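Local structure of luciferase-like monooxygenase (Streptomyces bottropensis, 7BIP) at the interface of chains A and B. The protein acts as a monooxygenase of the bacterial luciferase family in the biosynthesis of the aromatic polyketide rishirilide, possibly in oxygenation of its third ring. Sequence-based numbering; all coordinates share one arbitrary frame. Chains: chain A/B, Luciferase-like monooxygenase.

Contact 1 and contact 2 are neighbouring patches of one two-fold symmetric interface between two copies of the protein. The centres of their C-alpha atoms lie about 13 Å apart. Both use helix 85-98 of chain B: B:Leu86 and B:Lys87 serve contact 2, B:Met94 and B:Asn97 contact 1. Loop 160-163 also runs through both. Chain A gives helix 18-35 and loop residues 52-53 and 55 to contact 1. It gives loop residues 46-47, 3-10 helix 80-82 and helix 113-119 to contact 2. Symmetry repeats each patch, which is consistent with a dimer, though the structure alone does not show the state in solution.

Contact 1: the interface of chains A and B. Residues chain A 18-19, 22, 52-53, 55; chain B 94, 97, 161-163.
B:Met94 and B:Pro162 pack against A:Phe22 and A:Pro55 at the apolar centre of this patch. It is part of the two-fold interface between two chains of a luciferase-like monooxygenase, a family with the TIM-barrel fold. The chain of B:Met94 bends at its last torsion (chi3 72°). This brings the methyl CE of B:Met94 to the outer end of the A:Phe22 ring, 3.8 Å from CZ. The sulfur SD of B:Met94 lies 3.6 Å from CD of A:Pro55, and these two side chains run past each other in opposite directions. B:Pro162 follows a cis peptide bond. CB of B:Pro162 meets CB of A:Ala18 at 3.5 Å, a tight fit, and also sits over the rim of one face of the A:Tyr53 ring. Its CG reaches toward CE2 of A:Phe22.

B:Asn97 leads from this centre to the polar rim. Its CB touches CD2 of A:Phe22, and its amide plane is turned 21° from the ring. CB of A:Ala18 packs against the amide carbon CG. The amide ND2 of B:Asn97 donates to the backbone O of B:Arg163 at 2.8 Å, nearly in the amide plane and with 158° at the hydrogen. This bond fixes the rotation of the amide and ties helix 85-98 to the loop. OD1 of B:Asn97 faces the start of helix 18-35, where water 3 (O to OD1 2.7 Å) joins it to the backbone N of A:Gly19. A leucine here would probably leave B:Arg163 O without this donor and water 3 without its carbonyl partner. Water 1 joins O of A:Gly19 to O of B:Asn97. At the opposite end, CB of B:Leu161 lies 3.3 Å from O of A:Gly52, and water 2 bridges that oxygen to O of B:Leu161.

Contact 2: the interface of chains A and B. Residues chain A 46-47, 82, 118-119; chain B 84, 86-87, 160.
A:Phe119 and B:Leu86 meet in the apolar part of this interface of the two chains. CD1 of B:Leu86 stands over the centre of one face of the A:Phe119 ring. CB of A:Phe82, from the same chain as the ring, backs the opposite face. CE1 of A:Phe119 lies 3.6 Å from CG of B:Lys87. The two methyls of B:Leu86 also reach the tip of A:Phe47, with CD1 of B:Leu86 3.8 Å from CZ of A:Phe47. The methyl CE of B:Met160 touches CE1 of A:Phe47 at 3.4 Å.

One aromatic pair crosses the interface. A:Phe119 directs CD1 at the face of B:His84, toward its rim, in an edge-to-face contact with planes 61° apart. The imidazole is held from both nitrogens. ND1 of B:His84 accepts from the backbone N of B:Leu86 at 2.9 Å, in the ring plane. NE2 reaches water 4, also in plane, and this water continues to O of A:Ala118.

The side chain of B:Lys87 bends at its last two torsions (chi3 71°, chi4 65°). The amine NZ of B:Lys87 comes to 2.9 Å from the hydroxyl OH of A:Tyr46, a weak hydrogen bond. Water 5 bridges the same two groups, its O 2.7 Å from NZ of B:Lys87. Together these contacts join the start of helix 85-98 to the aromatic cluster of the other chain and would probably help hold the two chains together if the two-fold pair is the biological dimer.

Contact 1: the interface of chains A and B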
loop_
_atom_site.group_PDB
_atom_site.type_symbol
_atom_site.label_atom_id
_atom_site.label_comp_id
_atom_site.label_asym_id
_atom_site.label_seq_id
_atom_site.Cartn_x
_atom_site.Cartn_y
_atom_site.Cartn_z
ATOM N N ALA A 18 -12.417 8.580 -9.140
ATOM C CA ALA A 18 -11.154 7.993 -8.715
ATOM C C ALA A 18 -10.717 6.879 -9.654
ATOM O O ALA A 18 -9.516 6.678 -9.865
ATOM C CB ALA A 18 -11.278 7.478 -7.278
ATOM N N GLY A 19 -11.665 6.153 -10.243
ATOM C CA GLY A 19 -11.277 5.114 -11.183
ATOM C C GLY A 19 -10.527 5.687 -12.370
ATOM O O GLY A 19 -9.469 5.184 -12.765
ATOM N N PHE A 22 -6.988 7.038 -11.257
ATOM C CA PHE A 22 -5.903 6.097 -11.013
ATOM C C PHE A 22 -5.451 5.415 -12.289
ATOM O O PHE A 22 -4.254 5.177 -12.446
ATOM C CB PHE A 22 -6.300 5.083 -9.931
ATOM C CG PHE A 22 -6.130 5.641 -8.537
ATOM C CD1 PHE A 22 -4.861 5.874 -8.031
ATOM C CD2 PHE A 22 -7.233 5.997 -7.767
ATOM C CE1 PHE A 22 -4.684 6.428 -6.766
ATOM C CE2 PHE A 22 -7.066 6.553 -6.496
ATOM C CZ PHE A 22 -5.795 6.766 -5.998
ATOM N N GLY A 52 -6.616 14.563 -1.525
ATOM C CA GLY A 52 -7.326 13.534 -0.771
ATOM C C GLY A 52 -7.545 12.220 -1.498
ATOM O O GLY A 52 -7.855 11.218 -0.841
ATOM N N TYR A 53 -7.416 12.197 -2.829
ATOM C CA TYR A 53 -7.387 10.916 -3.535
ATOM C C TYR A 53 -6.166 10.091 -3.177
ATOM O O TYR A 53 -6.099 8.921 -3.565
ATOM C CB TYR A 53 -7.403 11.102 -5.051
ATOM C CG TYR A 53 -8.765 11.339 -5.658
ATOM C CD1 TYR A 53 -9.839 11.777 -4.878
ATOM C CD2 TYR A 53 -8.987 11.146 -7.013
ATOM C CE1 TYR A 53 -11.086 12.005 -5.439
ATOM C CE2 TYR A 53 -10.240 11.372 -7.581
ATOM C CZ TYR A 53 -11.281 11.810 -6.791
ATOM O OH TYR A 53 -12.524 12.037 -7.351
ATOM N N PRO A 55 -4.620 9.174 0.179
ATOM C CA PRO A 55 -4.363 9.021 1.626
ATOM C C PRO A 55 -3.197 8.095 1.938
ATOM O O PRO A 55 -2.713 8.116 3.077
ATOM C CB PRO A 55 -5.686 8.446 2.158
ATOM C CG PRO A 55 -6.290 7.727 0.975
ATOM C CD PRO A 55 -5.888 8.540 -0.236
ATOM N N MET B 94 -8.210 3.312 -2.313
ATOM C CA MET B 94 -7.229 3.439 -3.391
ATOM C C MET B 94 -7.057 2.113 -4.119
ATOM O O MET B 94 -7.079 2.060 -5.354
ATOM C CB MET B 94 -5.871 3.900 -2.843
ATOM C CG MET B 94 -5.842 5.294 -2.259
ATOM S SD MET B 94 -4.165 5.717 -1.698
ATOM C CE MET B 94 -3.309 5.955 -3.263
ATOM N N ASN B 97 -9.902 1.213 -6.461
ATOM C CA ASN B 97 -9.899 1.937 -7.729
ATOM C C ASN B 97 -8.741 1.508 -8.627
ATOM O O ASN B 97 -8.908 1.380 -9.845
ATOM C CB ASN B 97 -9.866 3.443 -7.462
ATOM C CG ASN B 97 -11.224 3.975 -7.063
ATOM O OD1 ASN B 97 -12.115 4.059 -7.891
ATOM N ND2 ASN B 97 -11.405 4.286 -5.777
ATOM N N LEU B 161 -11.931 10.058 0.951
ATOM C CA LEU B 161 -11.521 9.983 -0.439
ATOM C C LEU B 161 -10.349 9.009 -0.572
ATOM O O LEU B 161 -9.645 8.747 0.403
ATOM C CB LEU B 161 -11.111 11.354 -1.002
ATOM C CG LEU B 161 -12.215 12.422 -1.026
ATOM C CD1 LEU B 161 -11.684 13.745 -1.549
ATOM C CD2 LEU B 161 -13.453 11.969 -1.828
ATOM N N PRO B 162 -10.161 8.390 -1.734
ATOM C CA PRO B 162 -11.089 8.423 -2.860
ATOM C C PRO B 162 -12.339 7.636 -2.513
ATOM O O PRO B 162 -12.298 6.790 -1.613
ATOM C CB PRO B 162 -10.292 7.755 -3.977
ATOM C CG PRO B 162 -9.412 6.727 -3.236
ATOM C CD PRO B 162 -9.054 7.430 -1.937
ATOM N N ARG B 163 -13.451 7.942 -3.167
ATOM C CA ARG B 163 -14.616 7.087 -3.013
ATOM C C ARG B 163 -14.308 5.731 -3.633
ATOM O O ARG B 163 -13.512 5.632 -4.568
ATOM C CB ARG B 163 -15.833 7.724 -3.678
ATOM C CG ARG B 163 -16.029 9.191 -3.293
ATOM C CD ARG B 163 -16.237 9.330 -1.789
ATOM N NE ARG B 163 -17.464 8.675 -1.353
ATOM C CZ ARG B 163 -17.697 8.282 -0.104
ATOM N NH1 ARG B 163 -18.842 7.697 0.197
ATOM N NH2 ARG B 163 -16.790 8.478 0.846
HETATM O O HOH W 1 -8.610 2.650 -12.302
HETATM O O HOH W 2 -8.695 10.985 1.827
HETATM O O HOH W 3 -14.186 5.299 -9.029
#

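Contact 2: the interface of chains A and B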
loop_
_atom_site.group_PDB
_atom_site.type_symbol
_atom_site.label_atom_id
_atom_site.label_comp_id
_atom_site.label_asym_id
_atom_site.label_seq_id
_atom_site.Cartn_x
_atom_site.Cartn_y
_atom_site.Cartn_z
ATOM N N TYR A 46 -5.542 13.759 3.272
ATOM C CA TYR A 46 -6.826 13.175 3.653
ATOM C C TYR A 46 -7.975 14.165 3.490
ATOM O O TYR A 46 -7.835 15.352 3.805
ATOM C CB TYR A 46 -6.804 12.685 5.110
ATOM C CG TYR A 46 -5.709 11.691 5.385
ATOM C CD1 TYR A 46 -5.955 10.323 5.349
ATOM C CD2 TYR A 46 -4.419 12.122 5.669
ATOM C CE1 TYR A 46 -4.932 9.404 5.601
ATOM C CE2 TYR A 46 -3.399 11.224 5.925
ATOM C CZ TYR A 46 -3.661 9.869 5.887
ATOM O OH TYR A 46 -2.634 8.985 6.141
ATOM N N PHE A 47 -9.106 13.655 2.985
ATOM C CA PHE A 47 -10.458 14.216 3.122
ATOM C C PHE A 47 -10.855 15.283 2.107
ATOM O O PHE A 47 -12.047 15.446 1.833
ATOM C CB PHE A 47 -10.697 14.823 4.513
ATOM C CG PHE A 47 -10.286 13.946 5.645
ATOM C CD1 PHE A 47 -10.568 12.589 5.643
ATOM C CD2 PHE A 47 -9.611 14.487 6.721
ATOM C CE1 PHE A 47 -10.176 11.789 6.689
ATOM C CE2 PHE A 47 -9.228 13.700 7.772
ATOM C CZ PHE A 47 -9.507 12.343 7.761
ATOM N N PHE A 82 0.862 10.617 11.438
ATOM C CA PHE A 82 -0.442 9.970 11.358
ATOM C C PHE A 82 -0.346 8.463 11.231
ATOM O O PHE A 82 -1.343 7.809 10.914
ATOM C CB PHE A 82 -1.254 10.524 10.185
ATOM C CG PHE A 82 -1.631 11.956 10.353
ATOM C CD1 PHE A 82 -1.980 12.445 11.601
ATOM C CD2 PHE A 82 -1.613 12.819 9.272
ATOM C CE1 PHE A 82 -2.314 13.780 11.762
ATOM C CE2 PHE A 82 -1.954 14.150 9.427
ATOM C CZ PHE A 82 -2.292 14.630 10.677
ATOM N N ALA A 118 -9.104 15.060 12.823
ATOM C CA ALA A 118 -9.718 13.756 12.592
ATOM C C ALA A 118 -8.912 12.634 13.228
ATOM O O ALA A 118 -9.483 11.670 13.750
ATOM C CB ALA A 118 -9.882 13.513 11.093
ATOM N N PHE A 119 -7.585 12.732 13.196
ATOM C CA PHE A 119 -6.758 11.713 13.828
ATOM C C PHE A 119 -6.554 11.974 15.314
ATOM O O PHE A 119 -5.897 11.170 15.985
ATOM C CB PHE A 119 -5.413 11.605 13.104
ATOM C CG PHE A 119 -5.487 10.857 11.801
ATOM C CD1 PHE A 119 -5.521 9.477 11.787
ATOM C CD2 PHE A 119 -5.509 11.536 10.584
ATOM C CE1 PHE A 119 -5.581 8.776 10.591
ATOM C CE2 PHE A 119 -5.562 10.841 9.375
ATOM C CZ PHE A 119 -5.604 9.458 9.385
ATOM N N HIS B 84 -5.708 2.703 12.293
ATOM C CA HIS B 84 -6.838 3.604 12.442
ATOM C C HIS B 84 -7.832 3.379 11.301
ATOM O O HIS B 84 -7.426 3.187 10.158
ATOM C CB HIS B 84 -6.334 5.044 12.434
ATOM C CG HIS B 84 -7.330 6.055 12.903
ATOM N ND1 HIS B 84 -8.476 6.352 12.201
ATOM C CD2 HIS B 84 -7.320 6.882 13.976
ATOM C CE1 HIS B 84 -9.151 7.292 12.841
ATOM N NE2 HIS B 84 -8.468 7.634 13.920
ATOM N N LEU B 86 -9.609 5.411 9.646
ATOM C CA LEU B 86 -9.444 6.374 8.562
ATOM C C LEU B 86 -8.374 5.921 7.579
ATOM O O LEU B 86 -8.561 6.022 6.360
ATOM C CB LEU B 86 -9.091 7.752 9.120
ATOM C CG LEU B 86 -10.234 8.484 9.840
ATOM C CD1 LEU B 86 -9.683 9.714 10.550
ATOM C CD2 LEU B 86 -11.362 8.866 8.878
ATOM N N LYS B 87 -7.243 5.433 8.090
ATOM C CA LYS B 87 -6.164 5.009 7.201
ATOM C C LYS B 87 -6.530 3.734 6.463
ATOM O O LYS B 87 -6.240 3.598 5.267
ATOM C CB LYS B 87 -4.871 4.806 7.990
ATOM C CG LYS B 87 -4.320 6.080 8.601
ATOM C CD LYS B 87 -3.004 5.813 9.319
ATOM C CE LYS B 87 -1.878 5.517 8.340
ATOM N NZ LYS B 87 -1.572 6.689 7.487
ATOM N N MET B 160 -14.563 10.302 3.195
ATOM C CA MET B 160 -13.292 9.659 2.909
ATOM C C MET B 160 -13.087 9.592 1.403
ATOM O O MET B 160 -13.975 9.160 0.663
ATOM C CB MET B 160 -13.243 8.258 3.530
ATOM C CG MET B 160 -11.950 7.459 3.192
ATOM S SD MET B 160 -10.364 8.256 3.610
ATOM C CE MET B 160 -10.715 8.728 5.288
HETATM O O HOH W 4 -9.608 9.576 15.558
HETATM O O HOH W 5 -1.645 6.274 4.846
#